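Local coordinates for uncharacterized protein POB3N (Chaetomium thermophilum var. thermophilum, PDB 4KHB) that is the N-terminal part of a subunit of FACT, a histone chaperone complex that probably reorganises nucleosomes during transcription, replication and DNA repair, at residues L15-E20 with V72-G77; G51-R56 with K64-T69. All blocks are in the same frame, centred on the assembly; numbering follows the deposited sequence.

How the interactions relate
Interaction 1 (15-20 with 72-77) and interaction 2 (51-56 with 64-69) share one mixed sheet of the N-terminal PH-like domain. Their centres lie about 12 Å apart. Strands 61-66 and 72-78 follow each other in the chain and are neighbours in the sheet, so the two contacts touch directly. A probable hydrogen bond of 2.7 Å joins I73 O to I65 N. V72 CG1 packs on L66 CD2 at 3.7 Å, and I73 CD1 on Q67 NE2 at 3.6 Å. Along the chain, interaction 2 is nested inside the loop closed by interaction 1. The segments of both contacts also carry residues that reach the SPT16D chain of the heterodimer.

Interaction 1: L15-E20 with V72-G77; sequences LDLSKE and VIQLDG
D16 binds both backbone polar atoms of Q74, N and O. Its N-H donates to Q74 O at 2.7 Å, almost straight at 171°. Its carboxylate takes the N-H of Q74 on the syn side of OD1, 2.8 Å away. This second bond is also nearly straight, though the donor sits 29° out of the carboxylate plane. A chi1 of -75° sets CG beside the backbone N of D16; OD1 then meets Q74 N. OD1 is shared: K170 forms a salt bridge with it and also bonds Q74 OE1. The lysine charge probably steadies the aspartate as an anion.

The close apolar part lies next to this clamp. L15 CD2 meets I73 CG2 at 3.6 Å and L75 CD2 at 3.9 Å. W33 of strand 30-35 also touches L15. L15 pairs with L75 as an antiparallel, non-hydrogen-bonded bridge, and L15 CA makes a CH···O contact with Q74 O. This is the end of the short strand 13-15, an outermost strand, within this chain, of the mixed sheet in this PH-like domain. D16 and L17 have positive phi angles, and the chain turns away from strand 72-78 there.

At L17 the two segments touch only loosely. L17 CD2 comes no closer than 4.3 Å to Q74 NE2, an amide held by E62 and by the backbone O of M41 of the SPT16D chain. L17 is buried all the same, packing on K170 and on G42 of the SPT16D chain. Water 1 accepts the N-H of L17 at 2.7 Å and lies within hydrogen-bonding distance of D76 OD1. Farther along the loop S18, which touches W33, bonds E20 O through OG; K19 and E20 are the exposed residues.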
ATOM      1  N   LEU H  15     -12.622   8.533  -2.175  1.00 16.83           N
ATOM      2  CA  LEU H  15     -11.581   9.528  -1.945  1.00 20.35           C
ATOM      3  C   LEU H  15     -10.790   9.180  -0.686  1.00 17.23           C
ATOM      4  O   LEU H  15     -11.350   9.128   0.412  1.00 16.80           O
ATOM      5  CB  LEU H  15     -12.200  10.933  -1.856  1.00 17.56           C
ATOM      6  CG  LEU H  15     -11.383  12.183  -1.501  1.00 27.41           C
ATOM      7  CD1 LEU H  15     -11.394  12.451  -0.002  1.00 25.12           C
ATOM      8  CD2 LEU H  15      -9.953  12.096  -2.021  1.00 20.71           C
ATOM      9  N   ASP H  16      -9.485   8.968  -0.862  1.00 16.07           N
ATOM     10  CA  ASP H  16      -8.566   8.654   0.237  1.00 16.96           C
ATOM     11  C   ASP H  16      -9.047   7.526   1.153  1.00 16.69           C
ATOM     12  O   ASP H  16      -9.130   7.692   2.372  1.00 17.97           O
ATOM     13  CB  ASP H  16      -8.235   9.914   1.047  1.00 12.49           C
ATOM     14  CG  ASP H  16      -7.272  10.837   0.318  1.00 17.59           C
ATOM     15  OD1 ASP H  16      -6.523  10.348  -0.558  1.00 19.27           O
ATOM     16  OD2 ASP H  16      -7.268  12.050   0.615  1.00 31.59           O
ATOM     17  N   LEU H  17      -9.377   6.388   0.544  1.00 18.02           N
ATOM     18  CA  LEU H  17      -9.834   5.198   1.263  1.00 20.57           C
ATOM     19  C   LEU H  17     -11.137   5.456   2.003  1.00 22.11           C
ATOM     20  O   LEU H  17     -11.369   4.904   3.081  1.00 22.23           O
ATOM     21  CB  LEU H  17      -8.763   4.652   2.221  1.00 17.97           C
ATOM     22  CG  LEU H  17      -7.350   4.476   1.662  1.00 21.01           C
ATOM     23  CD1 LEU H  17      -6.493   3.621   2.585  1.00 23.26           C
ATOM     24  CD2 LEU H  17      -7.396   3.890   0.273  1.00 22.30           C
ATOM     25  N   SER H  18     -11.984   6.299   1.421  1.00 21.22           N
ATOM     26  CA  SER H  18     -13.297   6.548   1.990  1.00 21.79           C
ATOM     27  C   SER H  18     -14.086   5.248   2.012  1.00 28.97           C
ATOM     28  O   SER H  18     -13.983   4.425   1.100  1.00 27.28           O
ATOM     29  CB  SER H  18     -14.047   7.614   1.188  1.00 20.44           C
ATOM     30  OG  SER H  18     -14.342   7.163  -0.120  1.00 17.81           O
ATOM     31  N   LYS H  19     -14.863   5.065   3.068  1.00 31.54           N
ATOM     32  CA  LYS H  19     -15.734   3.909   3.186  1.00 35.08           C
ATOM     33  C   LYS H  19     -16.925   4.021   2.242  1.00 31.90           C
ATOM     34  O   LYS H  19     -17.456   3.013   1.776  1.00 33.07           O
ATOM     35  CB  LYS H  19     -16.190   3.729   4.640  1.00 40.70           C
ATOM     36  CG  LYS H  19     -15.556   4.713   5.630  1.00 47.59           C
ATOM     37  CD  LYS H  19     -16.194   6.101   5.603  1.00 58.81           C
ATOM     38  CE  LYS H  19     -15.163   7.184   5.921  1.00 45.43           C
ATOM     39  NZ  LYS H  19     -14.437   6.947   7.201  1.00 50.60           N
ATOM     40  N   GLU H  20     -17.347   5.250   1.971  1.00 29.39           N
ATOM     41  CA  GLU H  20     -18.461   5.492   1.065  1.00 35.25           C
ATOM     42  C   GLU H  20     -17.983   6.146  -0.226  1.00 30.47           C
ATOM     43  O   GLU H  20     -17.177   7.078  -0.195  1.00 29.98           O
ATOM     44  CB  GLU H  20     -19.528   6.360   1.731  1.00 42.68           C
ATOM     45  CG  GLU H  20     -20.456   5.590   2.657  1.00 50.89           C
ATOM     46  CD  GLU H  20     -21.540   6.461   3.260  1.00 66.84           C
ATOM     47  OE1 GLU H  20     -21.610   7.657   2.905  1.00 61.37           O
ATOM     48  OE2 GLU H  20     -22.326   5.947   4.081  1.00 74.76           O
ATOM     49  N   VAL H  72      -0.549  13.528  -1.197  1.00 16.97           N
ATOM     50  CA  VAL H  72      -1.178  12.661  -2.193  1.00 21.45           C
ATOM     51  C   VAL H  72      -2.698  12.577  -2.033  1.00 17.47           C
ATOM     52  O   VAL H  72      -3.211  12.463  -0.916  1.00 17.27           O
ATOM     53  CB  VAL H  72      -0.572  11.231  -2.197  1.00 22.05           C
ATOM     54  CG1 VAL H  72       0.828  11.244  -2.775  1.00 30.70           C
ATOM     55  CG2 VAL H  72      -0.564  10.647  -0.795  1.00 19.79           C
ATOM     56  N   ILE H  73      -3.410  12.643  -3.155  1.00 16.84           N
ATOM     57  CA  ILE H  73      -4.858  12.458  -3.161  1.00 15.49           C
ATOM     58  C   ILE H  73      -5.161  11.175  -3.926  1.00 12.31           C
ATOM     59  O   ILE H  73      -4.811  11.047  -5.103  1.00  9.55           O
ATOM     60  CB  ILE H  73      -5.580  13.642  -3.834  1.00 16.08           C
ATOM     61  CG1 ILE H  73      -5.239  14.946  -3.109  1.00 22.98           C
ATOM     62  CG2 ILE H  73      -7.090  13.423  -3.825  1.00 14.22           C
ATOM     63  CD1 ILE H  73      -5.667  14.962  -1.650  1.00 18.79           C
ATOM     64  N   GLN H  74      -5.799  10.222  -3.252  1.00 13.07           N
ATOM     65  CA  GLN H  74      -6.099   8.931  -3.857  1.00 14.10           C
ATOM     66  C   GLN H  74      -7.566   8.786  -4.252  1.00  9.94           C
ATOM     67  O   GLN H  74      -8.461   8.844  -3.404  1.00 10.37           O
ATOM     68  CB  GLN H  74      -5.680   7.797  -2.913  1.00 11.26           C
ATOM     69  CG  GLN H  74      -4.173   7.602  -2.807  1.00 19.46           C
ATOM     70  CD  GLN H  74      -3.775   6.699  -1.657  1.00 23.48           C
ATOM     71  OE1 GLN H  74      -3.312   7.165  -0.614  1.00 19.96           O
ATOM     72  NE2 GLN H  74      -3.969   5.398  -1.835  1.00 17.58           N
ATOM     73  N   LEU H  75      -7.796   8.605  -5.550  1.00 15.02           N
ATOM     74  CA  LEU H  75      -9.130   8.359  -6.078  1.00 12.84           C
ATOM     75  C   LEU H  75      -9.182   7.007  -6.790  1.00 16.00           C
ATOM     76  O   LEU H  75      -8.666   6.878  -7.907  1.00 15.00           O
ATOM     77  CB  LEU H  75      -9.508   9.469  -7.061  1.00 12.73           C
ATOM     78  CG  LEU H  75      -9.477  10.914  -6.561  1.00 15.95           C
ATOM     79  CD1 LEU H  75      -9.398  11.879  -7.730  1.00 13.99           C
ATOM     80  CD2 LEU H  75     -10.695  11.218  -5.716  1.00 16.82           C
ATOM     81  N   ASP H  76      -9.795   6.005  -6.161  1.00 14.79           N
ATOM     82  CA  ASP H  76      -9.941   4.704  -6.816  1.00 18.49           C
ATOM     83  C   ASP H  76     -11.416   4.346  -7.012  1.00 17.10           C
ATOM     84  O   ASP H  76     -12.296   4.906  -6.354  1.00 16.03           O
ATOM     85  CB  ASP H  76      -9.168   3.588  -6.088  1.00 23.27           C
ATOM     86  CG  ASP H  76      -9.660   3.341  -4.675  1.00 32.96           C
ATOM     87  OD1 ASP H  76     -10.536   4.090  -4.194  1.00 43.24           O
ATOM     88  OD2 ASP H  76      -9.166   2.384  -4.039  1.00 42.06           O
ATOM     89  N   GLY H  77     -11.673   3.407  -7.918  1.00 17.95           N
ATOM     90  CA  GLY H  77     -13.027   3.007  -8.254  1.00 16.07           C
ATOM     91  C   GLY H  77     -13.324   3.306  -9.710  1.00 17.21           C
ATOM     92  O   GLY H  77     -14.433   3.067 -10.194  1.00 16.32           O
TER
HETATM   93  O   HOH W   1      -9.362   6.094  -2.164  1.00 15.72           O

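Interaction 2: G51-R56 with K64-T69; sequences GAQWSR and KILQRT
G51, A52 and Q53 pair with L66, I65 and K64 in an antiparallel register. Q53 and K64 exchange two backbone bonds: Q53 N reaches K64 O at 2.9 Å, and K64 N reaches Q53 O at 2.8 Å. The pair of G51 and L66 is less even. L66 N donates to G51 O at 2.7 Å, but the return bond from G51 N to L66 O is weak, bent to 131°. Between these pairs, A52 and I65 form a non-hydrogen-bonded pair. Here A52 CA makes a CH···O contact of 3.2 Å with K64 O.

Q53, K64 and L66 lie on one face of the sheet. The side chains of Q53 and K64 run side by side in the same direction. Q53 OE1 rests 3.7 Å from both CD and CE of K64. On its other branch, Q53 NE2 approaches L66 CD1 at 4.0 Å. K64 CG is anti to the backbone N (chi1 -174°), and the chain bends farther out. Its ammonium forms a salt bridge with E119, which anchors the polar end outside the hairpin. L66 CB lies 3.7 Å from G51 O, on a face where G51 has no side chain.

A52 and I65 point to the opposite face, where F90 of helix 83-92 touches both. These residues belong to a beta hairpin of the PH-like domain, formed by strands 51-56 and 61-66. Strand 98-100 continues the sheet beside 51-56 through backbone bonds of A52 and W54 to E99. On the other flank lies strand 72-78, so the hairpin sits inside the sheet with helix 83-92 against one face.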
ATOM      1  N   GLY H  51       1.163  16.438 -10.418  1.00 17.97           N
ATOM      2  CA  GLY H  51       1.348  15.175 -11.112  1.00 15.11           C
ATOM      3  C   GLY H  51       0.255  14.162 -10.828  1.00 15.34           C
ATOM      4  O   GLY H  51      -0.540  14.337  -9.901  1.00 11.34           O
ATOM      5  N   ALA H  52       0.216  13.097 -11.623  1.00 14.68           N
ATOM      6  CA  ALA H  52      -0.839  12.096 -11.497  1.00 13.30           C
ATOM      7  C   ALA H  52      -0.389  10.715 -11.960  1.00 11.41           C
ATOM      8  O   ALA H  52       0.305  10.585 -12.972  1.00 10.18           O
ATOM      9  CB  ALA H  52      -2.075  12.535 -12.266  1.00  9.68           C
ATOM     10  N   GLN H  53      -0.805   9.686 -11.228  1.00  8.94           N
ATOM     11  CA  GLN H  53      -0.457   8.311 -11.568  1.00 12.44           C
ATOM     12  C   GLN H  53      -1.703   7.444 -11.708  1.00 12.83           C
ATOM     13  O   GLN H  53      -2.678   7.611 -10.970  1.00 11.74           O
ATOM     14  CB  GLN H  53       0.481   7.706 -10.515  1.00 10.35           C
ATOM     15  CG  GLN H  53       1.835   8.396 -10.392  1.00 14.27           C
ATOM     16  CD  GLN H  53       2.663   7.843  -9.246  1.00 18.90           C
ATOM     17  OE1 GLN H  53       2.219   6.953  -8.519  1.00 21.83           O
ATOM     18  NE2 GLN H  53       3.871   8.367  -9.080  1.00 23.27           N
ATOM     19  N   TRP H  54      -1.658   6.513 -12.656  1.00  8.54           N
ATOM     20  CA  TRP H  54      -2.770   5.610 -12.914  1.00  8.42           C
ATOM     21  C   TRP H  54      -2.325   4.175 -12.646  1.00 12.70           C
ATOM     22  O   TRP H  54      -1.326   3.720 -13.212  1.00 14.82           O
ATOM     23  CB  TRP H  54      -3.201   5.774 -14.370  1.00 10.26           C
ATOM     24  CG  TRP H  54      -4.134   4.733 -14.892  1.00 12.41           C
ATOM     25  CD1 TRP H  54      -3.803   3.618 -15.610  1.00 16.09           C
ATOM     26  CD2 TRP H  54      -5.558   4.727 -14.775  1.00 11.95           C
ATOM     27  NE1 TRP H  54      -4.937   2.911 -15.932  1.00 15.47           N
ATOM     28  CE2 TRP H  54      -6.028   3.573 -15.431  1.00 15.97           C
ATOM     29  CE3 TRP H  54      -6.482   5.583 -14.174  1.00 10.05           C
ATOM     30  CZ2 TRP H  54      -7.386   3.254 -15.498  1.00 16.08           C
ATOM     31  CZ3 TRP H  54      -7.825   5.265 -14.241  1.00 11.49           C
ATOM     32  CH2 TRP H  54      -8.266   4.116 -14.900  1.00 11.42           C
ATOM     33  N   SER H  55      -3.062   3.465 -11.793  1.00  9.65           N
ATOM     34  CA  SER H  55      -2.728   2.078 -11.469  1.00 13.99           C
ATOM     35  C   SER H  55      -3.909   1.301 -10.891  1.00 15.43           C
ATOM     36  O   SER H  55      -4.924   1.882 -10.495  1.00 12.38           O
ATOM     37  CB  SER H  55      -1.547   2.022 -10.492  1.00 13.63           C
ATOM     38  OG  SER H  55      -1.918   2.510  -9.214  1.00 15.26           O
ATOM     39  N   ARG H  56      -3.770  -0.020 -10.843  1.00 17.77           N
ATOM     40  CA  ARG H  56      -4.820  -0.882 -10.313  1.00 23.30           C
ATOM     41  C   ARG H  56      -4.714  -1.009  -8.797  1.00 20.51           C
ATOM     42  O   ARG H  56      -3.630  -1.224  -8.256  1.00 21.81           O
ATOM     43  CB  ARG H  56      -4.753  -2.267 -10.961  1.00 25.03           C
ATOM     44  CG  ARG H  56      -5.819  -3.233 -10.470  1.00 28.64           C
ATOM     45  CD  ARG H  56      -6.940  -3.383 -11.486  1.00 38.79           C
ATOM     46  NE  ARG H  56      -7.820  -4.504 -11.169  1.00 49.38           N
ATOM     47  CZ  ARG H  56      -7.965  -5.579 -11.937  1.00 54.38           C
ATOM     48  NH1 ARG H  56      -7.287  -5.683 -13.072  1.00 46.02           N
ATOM     49  NH2 ARG H  56      -8.788  -6.552 -11.570  1.00 50.92           N
ATOM     50  N   LYS H  64      -3.868   8.682  -8.619  1.00 13.01           N
ATOM     51  CA  LYS H  64      -3.153   9.266  -7.492  1.00 11.27           C
ATOM     52  C   LYS H  64      -2.669  10.649  -7.887  1.00  9.77           C
ATOM     53  O   LYS H  64      -1.878  10.789  -8.823  1.00 11.77           O
ATOM     54  CB  LYS H  64      -1.972   8.381  -7.082  1.00 14.02           C
ATOM     55  CG  LYS H  64      -1.244   8.838  -5.828  1.00 18.86           C
ATOM     56  CD  LYS H  64       0.146   8.224  -5.754  1.00 17.02           C
ATOM     57  CE  LYS H  64       0.070   6.737  -5.455  1.00 24.30           C
ATOM     58  NZ  LYS H  64       1.210   6.272  -4.617  1.00 27.81           N
ATOM     59  N   ILE H  65      -3.134  11.670  -7.173  1.00 11.19           N
ATOM     60  CA  ILE H  65      -2.752  13.039  -7.500  1.00 15.72           C
ATOM     61  C   ILE H  65      -1.661  13.551  -6.572  1.00 11.84           C
ATOM     62  O   ILE H  65      -1.797  13.520  -5.344  1.00 12.84           O
ATOM     63  CB  ILE H  65      -3.960  14.001  -7.471  1.00 17.90           C
ATOM     64  CG1 ILE H  65      -4.979  13.608  -8.544  1.00 13.79           C
ATOM     65  CG2 ILE H  65      -3.512  15.431  -7.720  1.00 11.25           C
ATOM     66  CD1 ILE H  65      -6.292  14.369  -8.468  1.00 15.25           C
ATOM     67  N   LEU H  66      -0.576  14.015  -7.184  1.00 12.59           N
ATOM     68  CA  LEU H  66       0.564  14.553  -6.463  1.00 12.88           C
ATOM     69  C   LEU H  66       0.468  16.074  -6.439  1.00 15.33           C
ATOM     70  O   LEU H  66       0.462  16.720  -7.490  1.00 14.93           O
ATOM     71  CB  LEU H  66       1.858  14.100  -7.144  1.00 18.83           C
ATOM     72  CG  LEU H  66       1.893  12.600  -7.457  1.00 21.92           C
ATOM     73  CD1 LEU H  66       2.986  12.249  -8.452  1.00 21.14           C
ATOM     74  CD2 LEU H  66       2.059  11.802  -6.177  1.00 21.64           C
ATOM     75  N   GLN H  67       0.383  16.636  -5.238  1.00 12.02           N
ATOM     76  CA  GLN H  67       0.283  18.083  -5.057  1.00 19.25           C
ATOM     77  C   GLN H  67       1.627  18.771  -5.311  1.00 19.82           C
ATOM     78  O   GLN H  67       2.677  18.128  -5.231  1.00 20.80           O
ATOM     79  CB  GLN H  67      -0.236  18.403  -3.649  1.00 14.83           C
ATOM     80  CG  GLN H  67      -1.702  18.020  -3.409  1.00 19.65           C
ATOM     81  CD  GLN H  67      -2.113  18.148  -1.953  1.00 25.17           C
ATOM     82  OE1 GLN H  67      -1.361  18.662  -1.126  1.00 37.11           O
ATOM     83  NE2 GLN H  67      -3.308  17.666  -1.630  1.00 25.22           N
ATOM     84  N   ARG H  68       1.593  20.064  -5.632  1.00 21.09           N
ATOM     85  CA  ARG H  68       2.822  20.844  -5.778  1.00 17.75           C
ATOM     86  C   ARG H  68       3.465  20.969  -4.407  1.00 13.47           C
ATOM     87  O   ARG H  68       4.684  20.886  -4.268  1.00 16.48           O
ATOM     88  CB  ARG H  68       2.532  22.239  -6.330  1.00 17.03           C
ATOM     89  CG  ARG H  68       1.889  22.288  -7.707  1.00 20.59           C
ATOM     90  CD  ARG H  68       2.606  23.297  -8.586  1.00 24.84           C
ATOM     91  NE  ARG H  68       2.066  23.351  -9.941  1.00 39.25           N
ATOM     92  CZ  ARG H  68       2.768  23.084 -11.037  1.00 49.98           C
ATOM     93  NH1 ARG H  68       4.045  22.741 -10.939  1.00 51.53           N
ATOM     94  NH2 ARG H  68       2.194  23.161 -12.229  1.00 34.69           N
ATOM     95  N   THR H  69       2.628  21.184  -3.397  1.00 10.84           N
ATOM     96  CA  THR H  69       3.037  21.032  -2.005  1.00 17.32           C
ATOM     97  C   THR H  69       3.094  19.537  -1.717  1.00 23.09           C
ATOM     98  O   THR H  69       2.657  18.734  -2.538  1.00 24.74           O
ATOM     99  CB  THR H  69       2.040  21.717  -1.045  1.00 13.40           C
ATOM    100  OG1 THR H  69       0.754  21.089  -1.146  1.00 19.43           O
ATOM    101  CG2 THR H  69       1.899  23.194  -1.391  1.00 14.41           C
TER